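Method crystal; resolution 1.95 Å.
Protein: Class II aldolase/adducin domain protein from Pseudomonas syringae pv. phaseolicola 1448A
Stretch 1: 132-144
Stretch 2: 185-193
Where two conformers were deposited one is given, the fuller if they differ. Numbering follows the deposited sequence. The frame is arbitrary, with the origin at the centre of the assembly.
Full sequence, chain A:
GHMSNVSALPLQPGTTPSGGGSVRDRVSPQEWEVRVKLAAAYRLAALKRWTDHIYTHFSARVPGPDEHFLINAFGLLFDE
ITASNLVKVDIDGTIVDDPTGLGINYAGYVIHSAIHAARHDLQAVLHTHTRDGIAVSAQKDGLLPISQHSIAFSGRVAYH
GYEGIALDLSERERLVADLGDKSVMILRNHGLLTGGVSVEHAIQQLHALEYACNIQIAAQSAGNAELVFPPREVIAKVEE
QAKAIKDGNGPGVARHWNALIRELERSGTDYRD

Stretch 1 132-144: DGIAVSAQKDGLL
Stretch 2 185-193: MILRNHGLL

How do the two stretches meet? The helix 132–137 crosses a hairpin whose strands, 185–187 and 191–193, pair antiparallel; its axis runs at 82° to the first at 8.3 Å and 99° to the second at 6.6 Å. CA atoms of Ile 134 and Gly 191 are 4.3 Å apart.

Why is Ser 137 central? Its CB points toward the hairpin, and chi1 of -47° (m) returns Ser 137 OG to its own helix, where it donates a very short 2.5 Å hydrogen bond to Gly 133 O. Ser 137 CB still packs 3.4 Å from Leu 187 O. Asn 189 N (phi/psi 55/26) gives Ser 137 O a weak 3.3 Å bond.

What lets the helix come close? Gly 133 has no side chain; an ideal CB would clash with Leu 192 CD1 at 2.8 Å. Ile 134, m/t, places CG1 3.4 Å from His 190 O. Gly 191 is glycine for a local reason: at phi/psi 154/-150 a CB would jam against His 190 O.

How do the longer chains reach? Arg 188 (m, t, t, chi4 -90°) extends so that NH1 bonds weakly to Lys 140 O, 3.3 Å, in the type I turn 139–142. A water accepts from NH1 and donates to Ser 137 O and Gln 139 O. The CA-to-CB bond of Ile 186 (m/t) points toward stretch 1, and its CD1 lies 4.0 Å from Leu 143 CB.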

# COMPACT_ATOMS: atom_id res chain seq x y z
N ASP A 132 -7.64 6.21 -6.14
CA ASP A 132 -8.78 5.37 -6.55
C ASP A 132 -10.05 6.16 -6.93
O ASP A 132 -10.81 5.74 -7.81
CB ASP A 132 -9.06 4.29 -5.50
CG ASP A 132 -7.91 3.30 -5.36
OD1 ASP A 132 -7.04 3.20 -6.26
OD2 ASP A 132 -7.84 2.66 -4.29
N GLY A 133 -10.25 7.31 -6.30
CA GLY A 133 -11.32 8.26 -6.70
C GLY A 133 -11.17 8.76 -8.14
O GLY A 133 -12.13 8.71 -8.95
N ILE A 134 -9.96 9.20 -8.49
CA ILE A 134 -9.68 9.61 -9.87
C ILE A 134 -9.81 8.40 -10.80
O ILE A 134 -10.38 8.50 -11.88
CB ILE A 134 -8.32 10.29 -10.00
CG1 ILE A 134 -8.24 11.51 -9.05
CG2 ILE A 134 -8.04 10.67 -11.44
CD1 ILE A 134 -6.88 12.11 -9.01
N ALA A 135 -9.31 7.24 -10.36
CA ALA A 135 -9.37 6.04 -11.19
C ALA A 135 -10.81 5.68 -11.56
O ALA A 135 -11.15 5.42 -12.76
CB ALA A 135 -8.68 4.86 -10.43
N VAL A 136 -11.67 5.64 -10.55
CA VAL A 136 -13.10 5.43 -10.83
C VAL A 136 -13.68 6.54 -11.71
O VAL A 136 -14.46 6.25 -12.66
CB VAL A 136 -13.96 5.20 -9.56
CG1 VAL A 136 -15.44 5.08 -9.96
CG2 VAL A 136 -13.53 3.91 -8.81
N SER A 137 -13.30 7.79 -11.42
CA SER A 137 -13.66 8.93 -12.29
C SER A 137 -13.34 8.67 -13.76
O SER A 137 -14.08 9.11 -14.63
CB SER A 137 -12.95 10.21 -11.86
OG SER A 137 -13.04 10.42 -10.46
N ALA A 138 -12.22 8.00 -14.02
CA ALA A 138 -11.69 7.84 -15.38
C ALA A 138 -12.34 6.73 -16.19
O ALA A 138 -11.96 6.49 -17.35
CB ALA A 138 -10.18 7.63 -15.32
N GLN A 139 -13.33 6.04 -15.61
CA GLN A 139 -13.95 4.88 -16.27
C GLN A 139 -15.36 5.16 -16.81
O GLN A 139 -16.17 5.80 -16.12
CB GLN A 139 -13.99 3.67 -15.31
CG GLN A 139 -12.60 3.28 -14.78
CD GLN A 139 -12.62 2.16 -13.77
OE1 GLN A 139 -13.68 1.72 -13.29
NE2 GLN A 139 -11.43 1.73 -13.38
N LYS A 140 -15.68 4.61 -17.99
CA LYS A 140 -16.95 4.87 -18.67
C LYS A 140 -18.16 4.70 -17.78
O LYS A 140 -19.02 5.58 -17.71
CB LYS A 140 -17.11 3.98 -19.93
CG LYS A 140 -16.07 4.24 -20.98
CD LYS A 140 -16.33 3.35 -22.23
CE LYS A 140 -15.16 3.42 -23.21
NZ LYS A 140 -14.73 4.84 -23.51
N ASP A 141 -18.22 3.56 -17.09
CA ASP A 141 -19.38 3.24 -16.27
C ASP A 141 -19.23 3.78 -14.85
O ASP A 141 -20.08 3.52 -14.00
CB ASP A 141 -19.59 1.74 -16.25
CG ASP A 141 -20.02 1.18 -17.62
OD1 ASP A 141 -20.62 1.93 -18.42
OD2 ASP A 141 -19.76 -0.01 -17.88
N GLY A 142 -18.16 4.50 -14.58
CA GLY A 142 -17.99 5.13 -13.27
C GLY A 142 -18.16 4.12 -12.14
O GLY A 142 -17.65 3.01 -12.23
N LEU A 143 -18.85 4.51 -11.08
CA LEU A 143 -18.94 3.67 -9.89
C LEU A 143 -19.96 2.55 -10.08
O LEU A 143 -21.14 2.80 -10.23
CB LEU A 143 -19.28 4.51 -8.65
CG LEU A 143 -19.29 3.80 -7.29
CD1 LEU A 143 -17.90 3.50 -6.75
CD2 LEU A 143 -20.12 4.60 -6.27
N LEU A 144 -19.47 1.31 -10.02
CA LEU A 144 -20.26 0.12 -10.31
C LEU A 144 -21.05 -0.35 -9.06
O LEU A 144 -20.58 -0.16 -7.94
CB LEU A 144 -19.32 -0.98 -10.84
CG LEU A 144 -18.51 -0.67 -12.12
CD1 LEU A 144 -17.44 -1.75 -12.35
CD2 LEU A 144 -19.41 -0.61 -13.35
N MSE A 185 -20.79 13.96 -6.31
CA MSE A 185 -20.50 14.07 -7.73
C MSE A 185 -19.15 13.43 -8.08
O MSE A 185 -18.14 13.56 -7.36
CB MSE A 185 -20.52 15.52 -8.22
CG MSE A 185 -20.56 15.66 -9.80
SE MSE A 185 -21.36 17.34 -10.43
CE MSE A 185 -20.47 18.37 -9.01
N ILE A 186 -19.15 12.73 -9.20
CA ILE A 186 -17.90 12.26 -9.71
C ILE A 186 -17.52 13.20 -10.85
O ILE A 186 -18.24 13.35 -11.87
CB ILE A 186 -17.96 10.74 -10.10
CG1 ILE A 186 -18.08 9.90 -8.82
CG2 ILE A 186 -16.74 10.32 -10.92
CD1 ILE A 186 -18.27 8.36 -9.06
N LEU A 187 -16.39 13.87 -10.67
CA LEU A 187 -15.87 14.76 -11.69
C LEU A 187 -15.01 13.88 -12.60
O LEU A 187 -13.92 13.49 -12.24
CB LEU A 187 -15.04 15.89 -11.04
CG LEU A 187 -15.77 16.71 -9.97
CD1 LEU A 187 -14.78 17.45 -9.08
CD2 LEU A 187 -16.80 17.68 -10.58
N ARG A 188 -15.56 13.51 -13.76
CA ARG A 188 -14.90 12.56 -14.62
C ARG A 188 -13.48 13.02 -14.97
O ARG A 188 -13.24 14.22 -15.23
CB ARG A 188 -15.70 12.31 -15.93
CG ARG A 188 -17.07 11.66 -15.77
CD ARG A 188 -17.55 11.25 -17.16
NE ARG A 188 -18.97 10.93 -17.21
CZ ARG A 188 -19.49 9.73 -17.00
NH1 ARG A 188 -18.71 8.69 -16.70
NH2 ARG A 188 -20.81 9.56 -17.09
N ASN A 189 -12.57 12.05 -14.98
CA ASN A 189 -11.14 12.22 -15.21
C ASN A 189 -10.53 13.23 -14.26
O ASN A 189 -9.56 13.89 -14.60
CB ASN A 189 -10.87 12.67 -16.64
CG ASN A 189 -11.49 11.73 -17.66
OD1 ASN A 189 -12.52 12.06 -18.21
ND2 ASN A 189 -10.88 10.55 -17.87
N HIS A 190 -11.11 13.41 -13.09
CA HIS A 190 -10.67 14.56 -12.32
C HIS A 190 -10.61 14.22 -10.85
O HIS A 190 -9.56 14.44 -10.23
CB HIS A 190 -11.55 15.80 -12.66
CG HIS A 190 -11.18 17.05 -11.91
ND1 HIS A 190 -11.89 18.22 -12.04
CD2 HIS A 190 -10.18 17.30 -11.02
CE1 HIS A 190 -11.34 19.15 -11.27
NE2 HIS A 190 -10.31 18.62 -10.64
N GLY A 191 -11.69 13.68 -10.29
CA GLY A 191 -11.73 13.25 -8.88
C GLY A 191 -13.15 13.26 -8.29
O GLY A 191 -14.16 13.06 -9.00
N LEU A 192 -13.24 13.49 -6.99
CA LEU A 192 -14.52 13.32 -6.30
C LEU A 192 -14.95 14.60 -5.63
O LEU A 192 -14.12 15.37 -5.14
CB LEU A 192 -14.44 12.20 -5.25
CG LEU A 192 -13.90 10.81 -5.62
CD1 LEU A 192 -13.74 9.99 -4.35
CD2 LEU A 192 -14.77 10.08 -6.65
N LEU A 193 -16.27 14.80 -5.57
CA LEU A 193 -16.85 15.91 -4.86
C LEU A 193 -18.03 15.46 -4.00
O LEU A 193 -18.95 14.74 -4.43
CB LEU A 193 -17.24 17.03 -5.84
CG LEU A 193 -17.64 18.35 -5.16
CD1 LEU A 193 -17.11 19.55 -5.89
CD2 LEU A 193 -19.16 18.43 -4.98
O HOH W 1 -16.38 8.46 -15.19